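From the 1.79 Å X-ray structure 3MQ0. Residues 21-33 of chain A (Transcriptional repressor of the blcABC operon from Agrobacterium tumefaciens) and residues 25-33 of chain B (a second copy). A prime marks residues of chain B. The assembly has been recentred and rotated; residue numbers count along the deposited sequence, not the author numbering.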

# COMPACT_ATOMS: atom_id res chain seq x y z
N GLN A 21 27.65 -23.40 1.78
CA GLN A 21 26.36 -24.04 2.02
C GLN A 21 25.23 -23.18 1.48
O GLN A 21 24.55 -23.57 0.52
CB GLN A 21 26.14 -24.32 3.51
CG GLN A 21 26.64 -25.68 3.97
CD GLN A 21 25.76 -26.83 3.49
OE1 GLN A 21 26.12 -28.00 3.65
NE2 GLN A 21 24.61 -26.50 2.92
N ILE A 22 25.04 -22.02 2.08
CA ILE A 22 24.03 -21.07 1.63
C ILE A 22 24.31 -20.60 0.20
O ILE A 22 23.38 -20.31 -0.57
CB ILE A 22 23.96 -19.85 2.58
CG1 ILE A 22 22.62 -19.14 2.45
CG2 ILE A 22 25.11 -18.90 2.32
CD1 ILE A 22 21.52 -19.83 3.23
N SER A 23 25.57 -20.55 -0.19
CA SER A 23 25.90 -20.06 -1.53
C SER A 23 25.36 -20.97 -2.61
O SER A 23 25.05 -20.53 -3.71
CB SER A 23 27.41 -19.83 -1.70
OG SER A 23 28.13 -21.04 -1.58
N ASP A 24 25.19 -22.26 -2.29
CA ASP A 24 24.62 -23.21 -3.24
C ASP A 24 23.21 -22.88 -3.72
O ASP A 24 22.80 -23.32 -4.79
CB ASP A 24 24.66 -24.63 -2.66
CG ASP A 24 26.08 -25.13 -2.49
OD1 ASP A 24 26.96 -24.58 -3.18
OD2 ASP A 24 26.31 -26.06 -1.69
N THR A 25 22.46 -22.10 -2.95
CA THR A 25 21.13 -21.72 -3.40
C THR A 25 20.96 -20.22 -3.60
O THR A 25 19.84 -19.73 -3.82
CB THR A 25 20.01 -22.30 -2.50
OG1 THR A 25 20.30 -22.03 -1.13
CG2 THR A 25 19.91 -23.80 -2.71
N VAL A 26 22.07 -19.48 -3.56
CA VAL A 26 22.03 -18.07 -3.94
C VAL A 26 21.44 -17.83 -5.36
O VAL A 26 20.67 -16.89 -5.55
CB VAL A 26 23.42 -17.39 -3.74
CG1 VAL A 26 23.54 -16.10 -4.53
CG2 VAL A 26 23.65 -17.14 -2.24
N PRO A 27 21.75 -18.71 -6.33
CA PRO A 27 21.14 -18.46 -7.65
C PRO A 27 19.61 -18.48 -7.59
O PRO A 27 18.97 -17.81 -8.40
CB PRO A 27 21.67 -19.62 -8.50
CG PRO A 27 23.01 -19.91 -7.91
CD PRO A 27 22.79 -19.75 -6.40
N ALA A 28 19.03 -19.18 -6.62
CA ALA A 28 17.57 -19.17 -6.46
C ALA A 28 17.03 -17.79 -6.11
O ALA A 28 15.88 -17.47 -6.41
CB ALA A 28 17.14 -20.20 -5.43
N LEU A 29 17.86 -16.95 -5.51
CA LEU A 29 17.45 -15.58 -5.19
C LEU A 29 17.14 -14.76 -6.43
O LEU A 29 16.07 -14.17 -6.50
CB LEU A 29 18.51 -14.85 -4.35
CG LEU A 29 18.62 -15.30 -2.90
CD1 LEU A 29 19.63 -14.43 -2.14
CD2 LEU A 29 17.26 -15.21 -2.24
N ARG A 30 18.07 -14.65 -7.38
CA ARG A 30 17.78 -13.93 -8.61
C ARG A 30 16.60 -14.58 -9.31
O ARG A 30 15.79 -13.89 -9.90
CB ARG A 30 18.99 -13.86 -9.56
CG ARG A 30 18.67 -13.38 -11.01
CD ARG A 30 18.28 -11.88 -11.14
NE ARG A 30 19.39 -10.99 -10.82
CZ ARG A 30 19.25 -9.69 -10.54
NH1 ARG A 30 18.05 -9.13 -10.56
NH2 ARG A 30 20.32 -8.96 -10.24
N ARG A 31 16.54 -15.91 -9.30
CA ARG A 31 15.45 -16.58 -10.02
C ARG A 31 14.11 -16.20 -9.41
O ARG A 31 13.15 -15.93 -10.12
CB ARG A 31 15.65 -18.11 -10.02
CG ARG A 31 16.77 -18.56 -10.95
CD ARG A 31 17.07 -20.05 -10.79
NE ARG A 31 18.35 -20.37 -11.43
CZ ARG A 31 18.92 -21.57 -11.38
NH1 ARG A 31 18.32 -22.56 -10.73
NH2 ARG A 31 20.08 -21.77 -11.98
N ALA A 32 14.06 -16.17 -8.08
CA ALA A 32 12.84 -15.73 -7.38
C ALA A 32 12.45 -14.31 -7.76
O ALA A 32 11.27 -14.02 -7.97
CB ALA A 32 12.98 -15.86 -5.86
N VAL A 33 13.44 -13.42 -7.80
CA VAL A 33 13.19 -12.03 -8.20
C VAL A 33 12.61 -11.97 -9.61
O VAL A 33 11.65 -11.24 -9.89
CB VAL A 33 14.47 -11.16 -8.13
CG1 VAL A 33 14.22 -9.80 -8.77
CG2 VAL A 33 14.90 -10.98 -6.69
N THR B 25 14.37 -26.60 2.59
CA THR B 25 14.58 -26.54 1.15
C THR B 25 14.85 -25.09 0.71
O THR B 25 14.41 -24.15 1.36
CB THR B 25 13.39 -27.13 0.39
OG1 THR B 25 12.18 -26.52 0.86
CG2 THR B 25 13.30 -28.64 0.65
N VAL B 26 15.58 -24.92 -0.40
CA VAL B 26 16.00 -23.61 -0.90
C VAL B 26 16.44 -22.65 0.22
O VAL B 26 15.84 -21.59 0.40
CB VAL B 26 14.92 -22.95 -1.77
CG1 VAL B 26 15.54 -21.86 -2.63
CG2 VAL B 26 14.27 -24.00 -2.66
N PRO B 27 17.47 -23.02 0.98
CA PRO B 27 17.93 -22.29 2.16
C PRO B 27 18.16 -20.80 1.96
O PRO B 27 17.74 -20.02 2.82
CB PRO B 27 19.26 -22.96 2.49
CG PRO B 27 19.14 -24.32 1.97
CD PRO B 27 18.23 -24.27 0.78
N ALA B 28 18.80 -20.39 0.87
CA ALA B 28 19.11 -18.96 0.67
C ALA B 28 17.84 -18.11 0.56
O ALA B 28 17.77 -16.99 1.08
CB ALA B 28 20.00 -18.77 -0.57
N LEU B 29 16.82 -18.65 -0.08
CA LEU B 29 15.55 -17.96 -0.17
C LEU B 29 14.88 -17.83 1.21
O LEU B 29 14.38 -16.76 1.55
CB LEU B 29 14.62 -18.67 -1.15
CG LEU B 29 13.27 -17.99 -1.34
CD1 LEU B 29 13.44 -16.52 -1.73
CD2 LEU B 29 12.52 -18.77 -2.42
N ARG B 30 14.86 -18.91 1.98
CA ARG B 30 14.27 -18.87 3.32
C ARG B 30 14.96 -17.82 4.19
O ARG B 30 14.28 -17.06 4.88
CB ARG B 30 14.33 -20.24 3.98
CG ARG B 30 13.44 -21.28 3.29
CD ARG B 30 13.42 -22.58 4.08
NE ARG B 30 12.66 -23.61 3.40
CZ ARG B 30 11.34 -23.75 3.48
NH1 ARG B 30 10.62 -22.89 4.21
NH2 ARG B 30 10.74 -24.74 2.83
N ARG B 31 16.29 -17.76 4.15
CA ARG B 31 17.01 -16.77 4.94
C ARG B 31 16.76 -15.34 4.45
O ARG B 31 16.63 -14.42 5.26
CB ARG B 31 18.53 -17.03 4.97
CG ARG B 31 18.97 -18.41 5.49
CD ARG B 31 18.16 -18.87 6.67
NE ARG B 31 18.68 -20.12 7.22
CZ ARG B 31 18.41 -21.33 6.74
NH1 ARG B 31 17.63 -21.48 5.68
NH2 ARG B 31 18.92 -22.41 7.33
N ALA B 32 16.70 -15.15 3.13
CA ALA B 32 16.44 -13.82 2.59
C ALA B 32 15.06 -13.34 3.04
O ALA B 32 14.88 -12.19 3.41
CB ALA B 32 16.52 -13.83 1.08
N VAL B 33 14.08 -14.23 2.99
CA VAL B 33 12.74 -13.90 3.45
C VAL B 33 12.74 -13.54 4.95
O VAL B 33 12.12 -12.56 5.37
CB VAL B 33 11.75 -15.02 3.13
CG1 VAL B 33 10.40 -14.77 3.80
CG2 VAL B 33 11.60 -15.11 1.60

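Two copies of the same repressor segment meet here through the N-terminal ends of their helices, which run through Leu29 in chain A and Leu29′ in chain B. The helix axes approach to 7.9 Å and cross at -64°; the CA atoms of Leu29 and Leu29′ lie 5.9 Å apart. Ile22 and Thr25, earlier in chain A, carry as much of the contact as Leu29. The pairing is not symmetric in detail: Thr25 sits against Ala28′ (Thr25 CA to Ala28′ CA 5.3 Å), whereas Thr25′ points away and makes no contact.

Ala28′ is the small bump at the centre of the contact, and chain A surrounds its methyl with Ile22, Thr25, Val26 and Leu29. Ala28′ CB lies 3.3 Å from Thr25 OG1, 4.0 Å from Ile22 CG1, 4.3 Å from Val26 CG2 and 4.4 Å from Leu29 CG. The one hydrogen bond across the stretches forms at the same place: Ala28′ N donates to Thr25 OG1 (3.0 Å, 158°). In the first turn of a helix such an amide lacks a backbone acceptor one turn earlier, and the threonine hydroxyl supplies one from the other chain.

Ile22 starts sideways, but its end reaches chain B, with Ile22 CD1 3.6 Å from Ala28′ CA, 3.9 Å from Pro27′ CB and 3.7 Å from Arg31′ CG; the last contact uses the aliphatic part of the arginine. Ala28 CB touches Val26′ CG1 at 3.6 Å, a methyl against one branch of the valine.

At the crossing, Leu29 extends CD2 over the backbone of chain B, 3.8 Å from Leu29′ CA, and against the low surface at Ala32′, 3.7 Å from Ala32′ CB. Leu29′ answers less tightly: Leu29′ CD1 lies 4.1 Å from Leu29 CD2 and 4.2 Å from Ala32 CB. Both leucines thus pack beside an alanine of the other helix.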